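Local coordinates for protein glutamate--tRNA ligase (Methanothermobacter thermautotrophicus, PDB 3AII) that probably activates glutamate with ATP and transfers it to the acceptor end of tRNA(Glu), acting as a non-discriminating archaeal glutamyl-tRNA synthetase, at residues 103-108 and 133-138; 141-146 and 259-264; 116-121 and 156-161; 273-278 and 300-305. All coordinates share one frame; numbering follows the deposited sequence.

Interaction 1: residues 103-108 and 133-138; sequences PNPSGP and LRIEDT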
loop_
_atom_site.group_PDB
_atom_site.type_symbol
_atom_site.label_atom_id
_atom_site.label_comp_id
_atom_site.label_asym_id
_atom_site.label_seq_id
_atom_site.Cartn_x
_atom_site.Cartn_y
_atom_site.Cartn_z
ATOM N N PRO A 103 -7.203 8.951 5.434
ATOM C CA PRO A 103 -5.965 8.386 5.976
ATOM C C PRO A 103 -5.297 9.325 6.964
ATOM O O PRO A 103 -5.533 10.534 6.914
ATOM C CB PRO A 103 -5.080 8.245 4.732
ATOM C CG PRO A 103 -5.520 9.388 3.842
ATOM C CD PRO A 103 -7.009 9.569 4.109
ATOM N N ASN A 104 -4.468 8.774 7.846
ATOM C CA ASN A 104 -3.580 9.599 8.668
ATOM C C ASN A 104 -2.274 9.830 7.929
ATOM O O ASN A 104 -1.836 8.979 7.155
ATOM C CB ASN A 104 -3.271 8.909 9.995
ATOM C CG ASN A 104 -4.513 8.448 10.709
ATOM O OD1 ASN A 104 -5.336 9.261 11.132
ATOM N ND2 ASN A 104 -4.661 7.135 10.851
ATOM N N PRO A 105 -1.624 10.972 8.174
ATOM C CA PRO A 105 -0.365 11.211 7.461
ATOM C C PRO A 105 0.861 10.635 8.175
ATOM O O PRO A 105 1.850 11.331 8.341
ATOM C CB PRO A 105 -0.288 12.734 7.430
ATOM C CG PRO A 105 -0.922 13.142 8.726
ATOM C CD PRO A 105 -2.021 12.125 9.009
ATOM N N SER A 106 0.791 9.377 8.583
ATOM C CA SER A 106 1.913 8.729 9.267
ATOM C C SER A 106 2.985 8.238 8.286
ATOM O O SER A 106 4.070 7.802 8.685
ATOM C CB SER A 106 1.401 7.575 10.121
ATOM O OG SER A 106 0.689 6.646 9.326
ATOM N N GLY A 107 2.666 8.313 6.998
ATOM C CA GLY A 107 3.575 7.929 5.923
ATOM C C GLY A 107 2.736 7.752 4.671
ATOM O O GLY A 107 1.561 8.090 4.672
ATOM N N PRO A 108 3.327 7.216 3.594
ATOM C CA PRO A 108 2.568 7.012 2.353
ATOM C C PRO A 108 1.629 5.813 2.465
ATOM O O PRO A 108 1.691 5.090 3.463
ATOM C CB PRO A 108 3.663 6.743 1.325
ATOM C CG PRO A 108 4.719 6.047 2.116
ATOM C CD PRO A 108 4.705 6.714 3.486
ATOM N N LEU A 133 -11.317 13.561 0.105
ATOM C CA LEU A 133 -10.064 13.137 0.737
ATOM C C LEU A 133 -9.939 13.960 2.006
ATOM O O LEU A 133 -9.903 15.175 1.939
ATOM C CB LEU A 133 -8.860 13.397 -0.179
ATOM C CG LEU A 133 -7.501 13.208 0.510
ATOM C CD1 LEU A 133 -7.310 11.747 0.965
ATOM C CD2 LEU A 133 -6.355 13.603 -0.425
ATOM N N ARG A 134 -9.899 13.305 3.169
ATOM C CA ARG A 134 -9.761 14.029 4.419
ATOM C C ARG A 134 -8.516 13.523 5.125
ATOM O O ARG A 134 -8.468 12.371 5.568
ATOM C CB ARG A 134 -10.999 13.854 5.306
ATOM C CG ARG A 134 -10.915 14.619 6.632
ATOM C CD ARG A 134 -12.259 14.624 7.417
ATOM N NE ARG A 134 -12.558 13.291 7.934
ATOM C CZ ARG A 134 -13.754 12.700 7.881
ATOM N NH1 ARG A 134 -13.909 11.479 8.389
ATOM N NH2 ARG A 134 -14.787 13.317 7.319
ATOM N N ILE A 135 -7.511 14.383 5.233
ATOM C CA ILE A 135 -6.272 13.991 5.894
ATOM C C ILE A 135 -6.429 14.184 7.390
ATOM O O ILE A 135 -6.649 15.300 7.870
ATOM C CB ILE A 135 -5.077 14.834 5.421
ATOM C CG1 ILE A 135 -4.962 14.825 3.894
ATOM C CG2 ILE A 135 -3.803 14.330 6.077
ATOM C CD1 ILE A 135 -4.757 13.480 3.312
ATOM N N GLU A 136 -6.328 13.086 8.131
ATOM C CA GLU A 136 -6.670 13.096 9.544
ATOM C C GLU A 136 -5.401 13.229 10.393
ATOM O O GLU A 136 -4.843 12.244 10.892
ATOM C CB GLU A 136 -7.523 11.865 9.878
ATOM C CG GLU A 136 -8.868 11.932 9.138
ATOM C CD GLU A 136 -9.960 11.018 9.691
ATOM O OE1 GLU A 136 -9.635 10.033 10.396
ATOM O OE2 GLU A 136 -11.144 11.290 9.383
ATOM N N ASP A 137 -4.947 14.474 10.517
ATOM C CA ASP A 137 -3.644 14.772 11.109
ATOM C C ASP A 137 -3.760 15.487 12.462
ATOM O O ASP A 137 -3.060 16.467 12.707
ATOM C CB ASP A 137 -2.811 15.612 10.143
ATOM C CG ASP A 137 -3.414 16.976 9.875
ATOM O OD1 ASP A 137 -4.637 17.153 10.043
ATOM O OD2 ASP A 137 -2.653 17.890 9.508
ATOM N N THR A 138 -4.634 14.985 13.331
ATOM C CA THR A 138 -4.847 15.595 14.654
ATOM C C THR A 138 -4.027 14.980 15.796
ATOM O O THR A 138 -4.323 15.226 16.975
ATOM C CB THR A 138 -6.322 15.502 15.072
ATOM O OG1 THR A 138 -6.729 14.133 15.008
ATOM C CG2 THR A 138 -7.187 16.325 14.130
#
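One nearly straight backbone hydrogen bond joins the loop 103-108 to the end of strand 130-135. E136 N gives its proton to P103 O at 2.9 Å, with an N-H...O angle of 176°, and approaches in the plane of the carbonyl. Since R134 already exchanges backbone bonds with F101 on strand 98-101, this link carries the parallel pairing of the two strands one step further, into the loops.

Apolar contact comes mostly from two proline rings. The ring of P103 leaves the backbone on the side away from 133-138, yet its outer carbons lie along the strand: CD meets L133 CD1 at 3.8 Å, while CG approaches I135 CD1. The same P103 CD also packs against the backbone, 3.5 Å from R134 O. P105 points toward the partner, and its CG presses on D137 CB at 3.4 Å, the two side chains crossing at about a right angle. On its flank, P105 CD stands 4.1 Å from I135 CG2. P105 is also the centre of an inverse gamma turn, which bends the loop away beyond this point.

Charge is settled within the strand end. R134 grips E136 side-on, NE (2.8 Å) and NH1 (2.9 Å) both reaching E136 OE2 in the guanidinium plane, and NH2 of the same arginine bridges to D282. The carboxylate of D137 is held elsewhere, by S169 and Y148.

Such a proline-rich loop, leaving the first strand of a parallel sheet and resting on the next, forms the first six residues of the predicted HIGH region in the Rossmann-type catalytic domain of class I aminoacyl-tRNA synthetases.

Interaction 2: residues 141-146 and 259-264; sequences RRVDPE and AEHPRT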
loop_
_atom_site.group_PDB
_atom_site.type_symbol
_atom_site.label_atom_id
_atom_site.label_comp_id
_atom_site.label_asym_id
_atom_site.label_seq_id
_atom_site.Cartn_x
_atom_site.Cartn_y
_atom_site.Cartn_z
ATOM N N ARG A 141 2.224 14.190 17.216
ATOM C CA ARG A 141 3.443 13.383 17.312
ATOM C C ARG A 141 3.538 12.271 16.279
ATOM O O ARG A 141 4.578 11.617 16.170
ATOM C CB ARG A 141 3.589 12.788 18.714
ATOM C CG ARG A 141 3.808 13.835 19.799
ATOM C CD ARG A 141 4.270 13.217 21.111
ATOM N NE ARG A 141 4.511 14.245 22.123
ATOM C CZ ARG A 141 3.657 14.562 23.091
ATOM N NH1 ARG A 141 2.506 13.909 23.210
ATOM N NH2 ARG A 141 3.971 15.511 23.959
ATOM N N ARG A 142 2.461 12.051 15.529
ATOM C CA ARG A 142 2.411 10.953 14.566
ATOM C C ARG A 142 2.316 11.438 13.126
ATOM O O ARG A 142 1.921 10.686 12.237
ATOM C CB ARG A 142 1.234 10.024 14.862
ATOM C CG ARG A 142 1.154 9.570 16.312
ATOM C CD ARG A 142 2.239 8.561 16.660
ATOM N NE ARG A 142 2.467 8.478 18.101
ATOM C CZ ARG A 142 1.610 7.947 18.969
ATOM N NH1 ARG A 142 0.452 7.451 18.551
ATOM N NH2 ARG A 142 1.909 7.918 20.261
ATOM N N VAL A 143 2.666 12.695 12.896
ATOM C CA VAL A 143 2.617 13.235 11.546
ATOM C C VAL A 143 3.964 13.157 10.839
ATOM O O VAL A 143 4.985 13.618 11.357
ATOM C CB VAL A 143 2.165 14.692 11.549
ATOM C CG1 VAL A 143 2.288 15.277 10.149
ATOM C CG2 VAL A 143 0.732 14.804 12.086
ATOM N N ASP A 144 3.956 12.575 9.647
ATOM C CA ASP A 144 5.115 12.607 8.770
ATOM C C ASP A 144 4.886 13.698 7.734
ATOM O O ASP A 144 4.000 13.590 6.887
ATOM C CB ASP A 144 5.306 11.249 8.097
ATOM C CG ASP A 144 6.543 11.199 7.235
ATOM O OD1 ASP A 144 6.813 10.132 6.653
ATOM O OD2 ASP A 144 7.243 12.226 7.136
ATOM N N PRO A 145 5.666 14.778 7.818
ATOM C CA PRO A 145 5.475 15.959 6.971
ATOM C C PRO A 145 5.433 15.609 5.483
ATOM O O PRO A 145 4.713 16.252 4.726
ATOM C CB PRO A 145 6.720 16.800 7.267
ATOM C CG PRO A 145 7.169 16.361 8.595
ATOM C CD PRO A 145 6.836 14.912 8.701
ATOM N N GLU A 146 6.190 14.599 5.073
ATOM C CA GLU A 146 6.255 14.240 3.661
ATOM C C GLU A 146 4.951 13.606 3.156
ATOM O O GLU A 146 4.655 13.636 1.958
ATOM C CB GLU A 146 7.456 13.317 3.401
ATOM C CG GLU A 146 7.384 11.996 4.158
ATOM C CD GLU A 146 8.726 11.292 4.270
ATOM O OE1 GLU A 146 9.703 11.762 3.647
ATOM O OE2 GLU A 146 8.800 10.269 4.990
ATOM N N ALA A 259 2.994 19.530 22.154
ATOM C CA ALA A 259 3.945 19.055 21.160
ATOM C C ALA A 259 3.841 19.906 19.907
ATOM O O ALA A 259 2.768 20.391 19.570
ATOM C CB ALA A 259 3.681 17.583 20.823
ATOM N N GLU A 260 4.960 20.085 19.219
ATOM C CA GLU A 260 4.962 20.803 17.959
ATOM C C GLU A 260 4.315 19.957 16.870
ATOM O O GLU A 260 4.709 18.814 16.638
ATOM C CB GLU A 260 6.394 21.151 17.559
ATOM C CG GLU A 260 6.533 21.692 16.147
ATOM C CD GLU A 260 7.980 21.877 15.741
ATOM O OE1 GLU A 260 8.824 22.096 16.635
ATOM O OE2 GLU A 260 8.273 21.802 14.529
ATOM N N HIS A 261 3.314 20.524 16.210
ATOM C CA HIS A 261 2.707 19.901 15.043
ATOM C C HIS A 261 3.488 20.374 13.825
ATOM O O HIS A 261 3.838 21.547 13.743
ATOM C CB HIS A 261 1.248 20.349 14.930
ATOM C CG HIS A 261 0.429 19.539 13.969
ATOM N ND1 HIS A 261 0.528 19.678 12.603
ATOM C CD2 HIS A 261 -0.527 18.603 14.185
ATOM C CE1 HIS A 261 -0.314 18.847 12.016
ATOM N NE2 HIS A 261 -0.975 18.188 12.952
ATOM N N PRO A 262 3.748 19.475 12.873
ATOM C CA PRO A 262 4.577 19.867 11.726
ATOM C C PRO A 262 3.928 20.899 10.809
ATOM O O PRO A 262 4.646 21.644 10.143
ATOM C CB PRO A 262 4.814 18.540 10.994
ATOM C CG PRO A 262 4.675 17.509 12.052
ATOM C CD PRO A 262 3.577 18.016 12.942
ATOM N N ARG A 263 2.601 20.945 10.770
ATOM C CA ARG A 263 1.898 21.997 10.028
ATOM C C ARG A 263 1.646 23.262 10.831
ATOM O O ARG A 263 1.973 24.365 10.394
ATOM C CB ARG A 263 0.552 21.492 9.492
ATOM C CG ARG A 263 0.632 20.822 8.147
ATOM C CD ARG A 263 -0.745 20.459 7.603
ATOM N NE ARG A 263 -1.250 21.422 6.624
ATOM C CZ ARG A 263 -2.228 22.297 6.846
ATOM N NH1 ARG A 263 -2.844 22.358 8.023
ATOM N NH2 ARG A 263 -2.604 23.112 5.865
ATOM N N THR A 264 1.035 23.106 11.997
ATOM C CA THR A 264 0.554 24.242 12.768
ATOM C C THR A 264 1.501 24.652 13.897
ATOM O O THR A 264 1.199 25.559 14.663
ATOM C CB THR A 264 -0.834 23.953 13.361
ATOM O OG1 THR A 264 -0.754 22.804 14.212
ATOM C CG2 THR A 264 -1.837 23.673 12.247
#
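Two connecting loops of the class I catalytic domain lie side by side here. Loop 141-146 leads from strand 130-135 into helix 147-158; loop 259-264 links the antiparallel strands 252-256 and 270-272. They run in nearly the same direction, 11° apart, and meet through side chains in three places.

At one end is R141. Its CG is anti to the carbonyl carbon and the chain stays extended as far as NE, so the guanidinium is carried alongside the other loop. A259 CB lies under one face, offset toward the rim, 3.7 Å from R141 NE. The polar end is engaged beyond the contact, where NH1 forms a salt bridge with E230.

V143 supplies the middle. With chi1 at 173°, CG1 is anti to the backbone N and CG2 takes the place beside it, so the two methyls diverge toward different partners. V143 CG1 packs against P262 CG at 3.8 Å, and V143 CG2 comes to 3.9 Å from H261 NE2, the valine and histidine crossing at about a right angle. Further along, P145 CG touches P262 CB at 4.0 Å, these two side chains also crossing at about a right angle. Behind it, the carboxylate of D144 accepts a weak capping bond from E146 N.

H261 is fixed at both nitrogens. Its CG is anti to the backbone N, NE2 binds D137 O, and this pattern is consistent with a neutral ring protonated at NE2, because R263 N donates to H261 ND1 at 3.0 Å, close to the plane of the imidazole.

Interaction 3: residues 116-121 and 156-161; sequences AAILNH and EWLGVE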
loop_
_atom_site.group_PDB
_atom_site.type_symbol
_atom_site.label_atom_id
_atom_site.label_comp_id
_atom_site.label_asym_id
_atom_site.label_seq_id
_atom_site.Cartn_x
_atom_site.Cartn_y
_atom_site.Cartn_z
ATOM N N ALA A 116 -9.656 0.708 1.067
ATOM C CA ALA A 116 -10.622 1.764 1.399
ATOM C C ALA A 116 -10.725 2.788 0.277
ATOM O O ALA A 116 -11.812 3.258 -0.066
ATOM C CB ALA A 116 -10.240 2.456 2.705
ATOM N N ALA A 117 -9.583 3.143 -0.292
ATOM C CA ALA A 117 -9.561 4.156 -1.345
ATOM C C ALA A 117 -10.305 3.671 -2.581
ATOM O O ALA A 117 -11.148 4.374 -3.140
ATOM C CB ALA A 117 -8.131 4.511 -1.697
ATOM N N ILE A 118 -9.993 2.449 -2.994
ATOM C CA ILE A 118 -10.623 1.867 -4.175
ATOM C C ILE A 118 -12.132 1.685 -3.986
ATOM O O ILE A 118 -12.919 2.068 -4.845
ATOM C CB ILE A 118 -9.956 0.533 -4.546
ATOM C CG1 ILE A 118 -8.544 0.790 -5.083
ATOM C CG2 ILE A 118 -10.792 -0.214 -5.592
ATOM C CD1 ILE A 118 -7.627 -0.377 -4.945
ATOM N N LEU A 119 -12.539 1.115 -2.857
ATOM C CA LEU A 119 -13.955 0.854 -2.644
ATOM C C LEU A 119 -14.754 2.154 -2.620
ATOM O O LEU A 119 -15.802 2.268 -3.250
ATOM C CB LEU A 119 -14.177 0.044 -1.360
ATOM C CG LEU A 119 -13.634 -1.380 -1.441
ATOM C CD1 LEU A 119 -13.718 -2.076 -0.089
ATOM C CD2 LEU A 119 -14.385 -2.156 -2.511
ATOM N N ASN A 120 -14.249 3.150 -1.905
ATOM C CA ASN A 120 -14.957 4.413 -1.835
ATOM C C ASN A 120 -15.010 5.109 -3.178
ATOM O O ASN A 120 -16.029 5.702 -3.551
ATOM C CB ASN A 120 -14.341 5.309 -0.765
ATOM C CG ASN A 120 -14.800 4.929 0.614
ATOM O OD1 ASN A 120 -15.918 5.251 1.012
ATOM N ND2 ASN A 120 -13.954 4.224 1.350
ATOM N N HIS A 121 -13.915 5.019 -3.920
ATOM C CA HIS A 121 -13.883 5.569 -5.266
ATOM C C HIS A 121 -14.864 4.833 -6.189
ATOM O O HIS A 121 -15.633 5.462 -6.907
ATOM C CB HIS A 121 -12.467 5.531 -5.816
ATOM C CG HIS A 121 -12.370 5.899 -7.261
ATOM N ND1 HIS A 121 -12.777 7.122 -7.748
ATOM C CD2 HIS A 121 -11.909 5.202 -8.327
ATOM C CE1 HIS A 121 -12.570 7.164 -9.054
ATOM N NE2 HIS A 121 -12.045 6.010 -9.429
ATOM N N GLU A 156 -3.466 9.130 -6.983
ATOM C CA GLU A 156 -3.418 9.332 -8.429
ATOM C C GLU A 156 -2.898 8.061 -9.094
ATOM O O GLU A 156 -3.441 7.603 -10.098
ATOM C CB GLU A 156 -2.537 10.543 -8.796
ATOM C CG GLU A 156 -3.134 11.914 -8.412
ATOM C CD GLU A 156 -2.130 13.043 -8.532
ATOM O OE1 GLU A 156 -0.926 12.753 -8.671
ATOM O OE2 GLU A 156 -2.534 14.223 -8.479
ATOM N N TRP A 157 -1.853 7.479 -8.524
ATOM C CA TRP A 157 -1.299 6.243 -9.064
ATOM C C TRP A 157 -2.360 5.150 -9.135
ATOM O O TRP A 157 -2.434 4.411 -10.127
ATOM C CB TRP A 157 -0.105 5.785 -8.229
ATOM C CG TRP A 157 0.491 4.490 -8.695
ATOM C CD1 TRP A 157 1.331 4.312 -9.761
ATOM C CD2 TRP A 157 0.297 3.189 -8.118
ATOM N NE1 TRP A 157 1.672 2.986 -9.879
ATOM C CE2 TRP A 157 1.051 2.275 -8.888
ATOM C CE3 TRP A 157 -0.443 2.707 -7.033
ATOM C CZ2 TRP A 157 1.090 0.907 -8.606
ATOM C CZ3 TRP A 157 -0.403 1.348 -6.749
ATOM C CH2 TRP A 157 0.364 0.462 -7.538
ATOM N N LEU A 158 -3.185 5.054 -8.091
ATOM C CA LEU A 158 -4.249 4.054 -8.048
ATOM C C LEU A 158 -5.346 4.321 -9.052
ATOM O O LEU A 158 -6.167 3.447 -9.308
ATOM C CB LEU A 158 -4.889 3.977 -6.659
ATOM C CG LEU A 158 -4.085 3.287 -5.581
ATOM C CD1 LEU A 158 -4.774 3.479 -4.241
ATOM C CD2 LEU A 158 -3.947 1.793 -5.932
ATOM N N GLY A 159 -5.384 5.530 -9.606
ATOM C CA GLY A 159 -6.467 5.915 -10.496
ATOM C C GLY A 159 -7.699 6.462 -9.795
ATOM O O GLY A 159 -8.779 6.556 -10.379
ATOM N N VAL A 160 -7.540 6.843 -8.532
ATOM C CA VAL A 160 -8.648 7.371 -7.758
ATOM C C VAL A 160 -8.797 8.860 -8.070
ATOM O O VAL A 160 -7.815 9.597 -8.075
ATOM C CB VAL A 160 -8.405 7.146 -6.249
ATOM C CG1 VAL A 160 -9.362 7.977 -5.393
ATOM C CG2 VAL A 160 -8.532 5.651 -5.909
ATOM N N GLU A 161 -10.021 9.268 -8.371
ATOM C CA GLU A 161 -10.367 10.677 -8.534
ATOM C C GLU A 161 -11.199 11.116 -7.342
ATOM O O GLU A 161 -11.978 10.331 -6.797
ATOM C CB GLU A 161 -11.189 10.889 -9.800
ATOM C CG GLU A 161 -10.451 10.598 -11.093
ATOM C CD GLU A 161 -11.266 10.987 -12.326
ATOM O OE1 GLU A 161 -12.515 10.981 -12.256
ATOM O OE2 GLU A 161 -10.655 11.296 -13.366
#
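Successive crossovers of the Rossmann-type sheet meet at this site: helix 111-126 connects strands 98-101 and 130-135, helix 147-158 connects 130-135 and 164-167, and the end of the second packs against the side of the first. G159, at positive phi, closes helix 147-158 in a Schellman motif, so that the chain turns and brings V160 against its neighbour.

The low point of helix 111-126 is A117, whose small CB leaves a shallow hollow between I118 and H121. L158 settles on one side of it, CD1 standing 4.3 Å from A117 CB and CD2 4.4 Å from I118 CD1. V160 takes the other side. Its CG2, anti to the carbonyl carbon, rests between A117 O at 4.0 Å and H121 CB at 3.9 Å, one turn of helix apart.

H121 is the largest bump. With CG anti to the backbone N (chi1 172°), its ring reaches out from the helix and lies over the chain just past G159, the side chains of H121 and V160 sliding past one another in opposite directions. H121 CE1 approaches E161 N at 3.4 Å, and V160 CA makes a CH-pi contact 3.9 Å from the centroid of the H121 ring, only 5° off its normal.

Interaction 4: residues 273-278 and 300-305; sequences MMNFSV and REKQEY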
loop_
_atom_site.group_PDB
_atom_site.type_symbol
_atom_site.label_atom_id
_atom_site.label_comp_id
_atom_site.label_asym_id
_atom_site.label_seq_id
_atom_site.Cartn_x
_atom_site.Cartn_y
_atom_site.Cartn_z
ATOM N N MET A 273 -9.988 13.993 19.705
ATOM C CA MET A 273 -9.835 12.566 19.488
ATOM C C MET A 273 -10.602 12.171 18.242
ATOM O O MET A 273 -11.571 12.849 17.845
ATOM C CB MET A 273 -10.343 11.774 20.691
ATOM C CG MET A 273 -9.588 12.070 21.967
ATOM S SD MET A 273 -7.852 11.637 21.801
ATOM C CE MET A 273 -7.920 9.851 21.892
ATOM N N MET A 274 -10.141 11.084 17.623
ATOM C CA MET A 274 -10.644 10.650 16.328
ATOM C C MET A 274 -12.178 10.574 16.244
ATOM O O MET A 274 -12.781 11.074 15.288
ATOM C CB MET A 274 -9.998 9.311 15.944
ATOM C CG MET A 274 -9.842 9.117 14.449
ATOM S SD MET A 274 -10.628 7.595 13.924
ATOM C CE MET A 274 -12.139 7.753 14.852
ATOM N N ASN A 275 -12.819 9.954 17.226
ATOM C CA ASN A 275 -14.262 9.789 17.127
ATOM C C ASN A 275 -15.049 11.097 17.127
ATOM O O ASN A 275 -16.139 11.160 16.565
ATOM C CB ASN A 275 -14.780 8.817 18.192
ATOM C CG ASN A 275 -14.462 7.380 17.839
ATOM O OD1 ASN A 275 -13.806 6.656 18.596
ATOM N ND2 ASN A 275 -14.900 6.967 16.665
ATOM N N PHE A 276 -14.497 12.136 17.755
ATOM C CA PHE A 276 -15.122 13.446 17.735
ATOM C C PHE A 276 -14.897 14.137 16.390
ATOM O O PHE A 276 -15.846 14.609 15.755
ATOM C CB PHE A 276 -14.604 14.346 18.877
ATOM C CG PHE A 276 -15.259 15.725 18.905
ATOM C CD1 PHE A 276 -16.572 15.886 19.323
ATOM C CD2 PHE A 276 -14.553 16.846 18.482
ATOM C CE1 PHE A 276 -17.167 17.154 19.326
ATOM C CE2 PHE A 276 -15.131 18.100 18.457
ATOM C CZ PHE A 276 -16.443 18.268 18.914
ATOM N N SER A 277 -13.642 14.249 15.969
ATOM C CA SER A 277 -13.358 14.966 14.729
ATOM C C SER A 277 -13.981 14.276 13.519
ATOM O O SER A 277 -14.456 14.952 12.612
ATOM C CB SER A 277 -11.856 15.150 14.522
ATOM O OG SER A 277 -11.212 13.882 14.433
ATOM N N VAL A 278 -14.019 12.943 13.533
ATOM C CA VAL A 278 -14.611 12.191 12.415
ATOM C C VAL A 278 -16.115 12.493 12.309
ATOM O O VAL A 278 -16.635 12.795 11.228
ATOM C CB VAL A 278 -14.348 10.672 12.545
ATOM C CG1 VAL A 278 -15.247 9.872 11.608
ATOM C CG2 VAL A 278 -12.893 10.368 12.268
ATOM N N ARG A 300 -18.462 3.444 15.643
ATOM C CA ARG A 300 -19.810 3.870 15.272
ATOM C C ARG A 300 -20.684 4.104 16.510
ATOM O O ARG A 300 -21.374 5.116 16.618
ATOM C CB ARG A 300 -20.482 2.849 14.350
ATOM C CG ARG A 300 -21.986 3.062 14.200
ATOM C CD ARG A 300 -22.622 2.052 13.246
ATOM N NE ARG A 300 -24.082 2.048 13.353
ATOM C CZ ARG A 300 -24.901 1.484 12.471
ATOM N NH1 ARG A 300 -24.414 0.874 11.396
ATOM N NH2 ARG A 300 -26.214 1.535 12.657
ATOM N N GLU A 301 -20.663 3.151 17.436
ATOM C CA GLU A 301 -21.447 3.274 18.658
ATOM C C GLU A 301 -21.076 4.530 19.451
ATOM O O GLU A 301 -21.935 5.189 20.021
ATOM C CB GLU A 301 -21.254 2.038 19.540
ATOM C CG GLU A 301 -21.904 0.774 19.017
ATOM C CD GLU A 301 -21.613 -0.423 19.904
ATOM O OE1 GLU A 301 -22.259 -0.552 20.965
ATOM O OE2 GLU A 301 -20.730 -1.232 19.541
ATOM N N LYS A 302 -19.787 4.851 19.495
ATOM C CA LYS A 302 -19.343 6.045 20.212
ATOM C C LYS A 302 -19.843 7.316 19.530
ATOM O O LYS A 302 -20.371 8.222 20.176
ATOM C CB LYS A 302 -17.815 6.064 20.312
ATOM C CG LYS A 302 -17.245 4.921 21.137
ATOM C CD LYS A 302 -15.725 4.938 21.105
ATOM C CE LYS A 302 -15.143 3.882 22.029
ATOM N NZ LYS A 302 -13.659 3.804 21.903
ATOM N N GLN A 303 -19.666 7.382 18.212
ATOM C CA GLN A 303 -20.059 8.570 17.464
ATOM C C GLN A 303 -21.561 8.823 17.473
ATOM O O GLN A 303 -22.011 9.971 17.471
ATOM C CB GLN A 303 -19.561 8.458 16.026
ATOM C CG GLN A 303 -18.047 8.334 15.932
ATOM C CD GLN A 303 -17.566 8.168 14.504
ATOM O OE1 GLN A 303 -16.465 7.674 14.264
ATOM N NE2 GLN A 303 -18.394 8.576 13.549
ATOM N N GLU A 304 -22.342 7.750 17.484
ATOM C CA GLU A 304 -23.796 7.885 17.524
ATOM C C GLU A 304 -24.278 8.844 18.627
ATOM O O GLU A 304 -25.219 9.608 18.424
ATOM C CB GLU A 304 -24.455 6.507 17.641
ATOM C CG GLU A 304 -24.395 5.701 16.351
ATOM C CD GLU A 304 -24.898 4.277 16.505
ATOM O OE1 GLU A 304 -25.210 3.859 17.644
ATOM O OE2 GLU A 304 -24.978 3.570 15.477
ATOM N N TYR A 305 -23.602 8.843 19.775
ATOM C CA TYR A 305 -23.961 9.741 20.877
ATOM C C TYR A 305 -23.757 11.210 20.541
ATOM O O TYR A 305 -24.516 12.071 20.973
ATOM C CB TYR A 305 -23.173 9.395 22.143
ATOM C CG TYR A 305 -23.637 8.118 22.793
ATOM C CD1 TYR A 305 -23.002 6.910 22.531
ATOM C CD2 TYR A 305 -24.712 8.119 23.668
ATOM C CE1 TYR A 305 -23.432 5.738 23.116
ATOM C CE2 TYR A 305 -25.145 6.951 24.258
ATOM C CZ TYR A 305 -24.507 5.770 23.979
ATOM O OH TYR A 305 -24.940 4.609 24.568
#
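Helix 274-284, which opens just after strand 270-272, packs here against helix 299-310, the two short segments crossing at -58° with axes 9.4 Å apart. The centre of the interface is polar, a pair of amides. N275 points toward the other helix, with CG anti to the carbonyl carbon. Q303 leaves its own helix in the same first rotamer and then stretches out fully, so that its tip arrives beside N275 at about a right angle. N275 ND2 donates to Q303 OE1 at 3.0 Å. The N-H...O angle of 142° makes this a bent bond, although the donor sits on a lone pair in the plane of the glutamine carbonyl and the acceptor lies in the plane of the asparagine amide. Both residues are buried, and the amide planes are turned 52° apart.

Within the catalytic domain, F276, whose side chain starts away from the 300-305 segment, packs on strand 252-256 and helix 172-184 and also meets L306 further along helix 299-310. The contact therefore joins helix 299-310 to the helix that follows the last strand, 270-272, of the antiparallel sheet.

Further contacts flank the amide pair. Q303 CG lies 3.5 Å from the backbone N275 O, so the stem of the glutamine rests on the first turn of its neighbour. One turn further on, V278 CG1 touches Q303 OE1 at 3.7 Å from the flank. The extended chain of K302 passes obliquely by the asparagine, bringing its CD to 3.6 Å from N275 OD1.

In the fold
From the N terminus, interaction 1 closes the first loop, folding 103-108 back on 133-138 around helix 111-126. Interaction 3 opens within that span and closes beyond it, at 156-161, so the two cross and together knit the strands of the parallel sheet and their crossover helices. Interaction 2 starts at 141-146, crosses interaction 3, and returns only at 259-264, spanning the zinc-binding region and joining a loop of the parallel-sheet part to a loop of the antiparallel sheet. Interaction 4 follows in series, pairing helices 274-284 and 299-310. Interactions 1 and 2 touch, through D137 with H261 and P105 with D144, while V278 brings interaction 4 against R134 and E136.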